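Local coordinates for protein cellulase (Rhodothermus marinus, PDB 3B7M) that probably hydrolyses internal beta-1,4-glucosidic bonds of cellulose as a family 12 endoglucanase engineered in its active surface, at residues 141-146 / 156-161. Residues are numbered along the deposited sequence; the frame is centred on the assembly and turned at random.
Sequences TWEVWY and SYVRTT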
ATOM      1  N   THR A 141      15.542   7.976  -5.619  1.00 25.20           N
ATOM      2  CA  THR A 141      16.128   7.924  -4.295  1.00 24.75           C
ATOM      3  C   THR A 141      15.018   7.718  -3.245  1.00 23.90           C
ATOM      4  O   THR A 141      13.936   8.296  -3.349  1.00 23.99           O
ATOM      5  CB  THR A 141      16.908   9.222  -4.054  1.00 24.68           C
ATOM      6  OG1 THR A 141      17.907   9.333  -5.067  1.00 27.37           O
ATOM      7  CG2 THR A 141      17.581   9.239  -2.704  1.00 25.47           C
ATOM      8  N   TRP A 142      15.292   6.877  -2.255  1.00 22.89           N
ATOM      9  CA  TRP A 142      14.302   6.489  -1.243  1.00 21.72           C
ATOM     10  C   TRP A 142      14.945   6.502   0.133  1.00 21.94           C
ATOM     11  O   TRP A 142      16.079   6.040   0.278  1.00 21.72           O
ATOM     12  CB  TRP A 142      13.791   5.075  -1.532  1.00 20.76           C
ATOM     13  CG  TRP A 142      13.304   4.895  -2.927  1.00 19.04           C
ATOM     14  CD1 TRP A 142      14.059   4.639  -4.043  1.00 20.07           C
ATOM     15  CD2 TRP A 142      11.950   4.986  -3.373  1.00 18.35           C
ATOM     16  NE1 TRP A 142      13.253   4.566  -5.156  1.00 17.82           N
ATOM     17  CE2 TRP A 142      11.954   4.776  -4.770  1.00 17.30           C
ATOM     18  CE3 TRP A 142      10.728   5.214  -2.724  1.00 19.44           C
ATOM     19  CZ2 TRP A 142      10.786   4.783  -5.530  1.00 18.80           C
ATOM     20  CZ3 TRP A 142       9.563   5.238  -3.486  1.00 20.16           C
ATOM     21  CH2 TRP A 142       9.601   5.014  -4.874  1.00 19.51           C
ATOM     22  N   GLU A 143      14.239   7.041   1.130  1.00 21.84           N
ATOM     23  CA  GLU A 143      14.610   6.839   2.527  1.00 22.42           C
ATOM     24  C   GLU A 143      14.054   5.491   2.955  1.00 21.74           C
ATOM     25  O   GLU A 143      12.915   5.150   2.609  1.00 20.85           O
ATOM     26  CB  GLU A 143      13.984   7.880   3.456  1.00 22.49           C
ATOM     27  CG  GLU A 143      14.233   9.328   3.149  1.00 23.74           C
ATOM     28  CD  GLU A 143      13.498  10.243   4.138  1.00 25.04           C
ATOM     29  OE1 GLU A 143      12.341   9.915   4.548  1.00 27.34           O
ATOM     30  OE2 GLU A 143      14.083  11.295   4.495  1.00 27.22           O
ATOM     31  N   VAL A 144      14.844   4.752   3.727  1.00 20.81           N
ATOM     32  CA  VAL A 144      14.442   3.452   4.227  1.00 20.77           C
ATOM     33  C   VAL A 144      14.169   3.615   5.715  1.00 20.92           C
ATOM     34  O   VAL A 144      15.001   4.144   6.453  1.00 19.66           O
ATOM     35  CB  VAL A 144      15.539   2.369   3.996  1.00 20.88           C
ATOM     36  CG1 VAL A 144      15.041   0.977   4.420  1.00 20.63           C
ATOM     37  CG2 VAL A 144      15.975   2.348   2.522  1.00 21.71           C
ATOM     38  N   TRP A 145      12.986   3.168   6.129  1.00 20.83           N
ATOM     39  CA  TRP A 145      12.578   3.179   7.518  1.00 21.76           C
ATOM     40  C   TRP A 145      12.313   1.739   7.923  1.00 23.22           C
ATOM     41  O   TRP A 145      11.785   0.944   7.129  1.00 23.42           O
ATOM     42  CB  TRP A 145      11.309   4.016   7.713  1.00 21.24           C
ATOM     43  CG  TRP A 145      11.465   5.476   7.363  1.00 21.12           C
ATOM     44  CD1 TRP A 145      11.578   6.018   6.109  1.00 20.11           C
ATOM     45  CD2 TRP A 145      11.531   6.572   8.280  1.00 19.72           C
ATOM     46  NE1 TRP A 145      11.703   7.380   6.193  1.00 20.67           N
ATOM     47  CE2 TRP A 145      11.673   7.748   7.515  1.00 20.58           C
ATOM     48  CE3 TRP A 145      11.485   6.673   9.674  1.00 20.00           C
ATOM     49  CZ2 TRP A 145      11.768   9.014   8.096  1.00 20.67           C
ATOM     50  CZ3 TRP A 145      11.583   7.939  10.253  1.00 20.91           C
ATOM     51  CH2 TRP A 145      11.722   9.089   9.463  1.00 20.90           C
ATOM     52  N   TYR A 146      12.661   1.408   9.157  1.00 24.54           N
ATOM     53  CA  TYR A 146      12.479   0.053   9.649  1.00 26.27           C
ATOM     54  C   TYR A 146      11.928   0.032  11.070  1.00 27.09           C
ATOM     55  O   TYR A 146      12.405   0.759  11.945  1.00 25.93           O
ATOM     56  CB  TYR A 146      13.788  -0.742   9.562  1.00 26.92           C
ATOM     57  CG  TYR A 146      13.663  -2.160  10.068  1.00 28.46           C
ATOM     58  CD1 TYR A 146      12.917  -3.099   9.364  1.00 29.08           C
ATOM     59  CD2 TYR A 146      14.283  -2.563  11.260  1.00 30.16           C
ATOM     60  CE1 TYR A 146      12.783  -4.400   9.814  1.00 30.50           C
ATOM     61  CE2 TYR A 146      14.155  -3.883  11.727  1.00 30.35           C
ATOM     62  CZ  TYR A 146      13.402  -4.789  10.989  1.00 30.19           C
ATOM     63  OH  TYR A 146      13.243  -6.094  11.408  1.00 31.54           O
ATOM     64  N   SER A 156       9.576   0.601   5.206  1.00 19.59           N
ATOM     65  CA  SER A 156       8.990   1.655   4.381  1.00 18.31           C
ATOM     66  C   SER A 156      10.051   2.359   3.557  1.00 18.07           C
ATOM     67  O   SER A 156      11.087   2.760   4.089  1.00 18.01           O
ATOM     68  CB  SER A 156       8.273   2.693   5.240  1.00 18.24           C
ATOM     69  OG  SER A 156       7.301   2.105   6.085  1.00 17.96           O
ATOM     70  N   TYR A 157       9.780   2.497   2.259  1.00 17.40           N
ATOM     71  CA  TYR A 157      10.617   3.261   1.334  1.00 16.90           C
ATOM     72  C   TYR A 157       9.851   4.520   0.981  1.00 16.79           C
ATOM     73  O   TYR A 157       8.716   4.445   0.501  1.00 16.91           O
ATOM     74  CB  TYR A 157      10.907   2.440   0.072  1.00 16.78           C
ATOM     75  CG  TYR A 157      11.725   1.191   0.340  1.00 17.19           C
ATOM     76  CD1 TYR A 157      11.117   0.009   0.790  1.00 17.14           C
ATOM     77  CD2 TYR A 157      13.106   1.194   0.148  1.00 15.83           C
ATOM     78  CE1 TYR A 157      11.882  -1.142   1.041  1.00 16.94           C
ATOM     79  CE2 TYR A 157      13.878   0.061   0.395  1.00 18.61           C
ATOM     80  CZ  TYR A 157      13.267  -1.100   0.851  1.00 17.86           C
ATOM     81  OH  TYR A 157      14.037  -2.217   1.081  1.00 17.98           O
ATOM     82  N   VAL A 158      10.447   5.675   1.254  1.00 16.25           N
ATOM     83  CA  VAL A 158       9.783   6.964   1.047  1.00 16.53           C
ATOM     84  C   VAL A 158      10.551   7.734  -0.017  1.00 16.56           C
ATOM     85  O   VAL A 158      11.702   8.114   0.194  1.00 16.08           O
ATOM     86  CB  VAL A 158       9.705   7.785   2.366  1.00 16.42           C
ATOM     87  CG1 VAL A 158       8.924   9.065   2.172  1.00 17.36           C
ATOM     88  CG2 VAL A 158       9.065   6.952   3.480  1.00 16.92           C
ATOM     89  N   ARG A 159       9.914   7.924  -1.167  1.00 16.76           N
ATOM     90  CA  ARG A 159      10.490   8.686  -2.274  1.00 16.82           C
ATOM     91  C   ARG A 159      10.872  10.086  -1.838  1.00 16.90           C
ATOM     92  O   ARG A 159      10.033  10.819  -1.353  1.00 16.97           O
ATOM     93  CB  ARG A 159       9.479   8.770  -3.410  1.00 16.75           C
ATOM     94  CG  ARG A 159      10.115   8.634  -4.792  1.00 16.49           C
ATOM     95  CD  ARG A 159       9.075   8.751  -5.867  1.00 15.14           C
ATOM     96  NE  ARG A 159       9.594   8.391  -7.192  1.00 15.15           N
ATOM     97  CZ  ARG A 159      10.066   9.267  -8.080  1.00 15.19           C
ATOM     98  NH1 ARG A 159      10.104  10.566  -7.789  1.00 11.99           N
ATOM     99  NH2 ARG A 159      10.502   8.840  -9.263  1.00 14.18           N
ATOM    100  N   THR A 160      12.136  10.458  -2.006  1.00 17.31           N
ATOM    101  CA  THR A 160      12.591  11.798  -1.583  1.00 17.98           C
ATOM    102  C   THR A 160      12.027  12.873  -2.500  1.00 17.84           C
ATOM    103  O   THR A 160      11.875  14.024  -2.090  1.00 18.03           O
ATOM    104  CB  THR A 160      14.123  11.920  -1.551  1.00 17.57           C
ATOM    105  OG1 THR A 160      14.637  11.620  -2.851  1.00 20.23           O
ATOM    106  CG2 THR A 160      14.708  10.932  -0.582  1.00 18.47           C
ATOM    107  N   THR A 161      11.742  12.512  -3.750  1.00 17.74           N
ATOM    108  CA  THR A 161      10.931  13.391  -4.587  1.00 17.29           C
ATOM    109  C   THR A 161       9.521  12.847  -4.846  1.00 16.72           C
ATOM    110  O   THR A 161       9.361  11.798  -5.480  1.00 16.93           O
ATOM    111  CB  THR A 161      11.675  13.992  -5.835  1.00 17.66           C
ATOM    112  OG1 THR A 161      10.916  13.777  -7.032  1.00 20.07           O
ATOM    113  CG2 THR A 161      13.067  13.481  -5.977  1.00 16.82           C
TER
HETATM  114  O   HOH W   1      13.410  10.420  -5.359  1.00 32.68           O
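W142 and R159 meet on one face of a beta hairpin formed by strands 140-148 and 152-159. R159 CG lies 3.8 Å from the centroid of the six-membered ring of W142, a CH-pi contact over the ring face that suits the long aliphatic arginine chain. W142 CG, anti to its carbonyl carbon (chi1 -52°), swings the indole across to R159. Compact V144 fits beside a large ring, its CG2 3.8 Å from Y157 CE2; F174 meets W142 and Y157 edge-to-face. Behind them, W145 CD1 touches branched V158 CG2 at 3.8 Å. An alanine at W142 would probably open a gap beside F174 and Y157, deprive R159's aliphatic part of its ring face and leave L137 O without its indole donor.

Backbone hydrogen bonds pair E143 with V158 in both directions and W145 with S156 likewise; T160 N to T141 O (3.1 Å) extends the pairing, and water 1 joins T141 O to T161 N.

Among side chains, R159 NH1 donates to T161 O, Y157 OH reaches D177, and W145 NE1 donates to E143 OE1 (3.1 Å) from above the carboxylate plane, while E143 OE2 salt-bridges R131. Near one side of the jelly roll's larger sheet, with strand 130-137 beyond 140-148, an aromatic face thus backs one mixing apolar W145, V158 and P127 with charge, where the carboxylate probably fixes the indole's rotation.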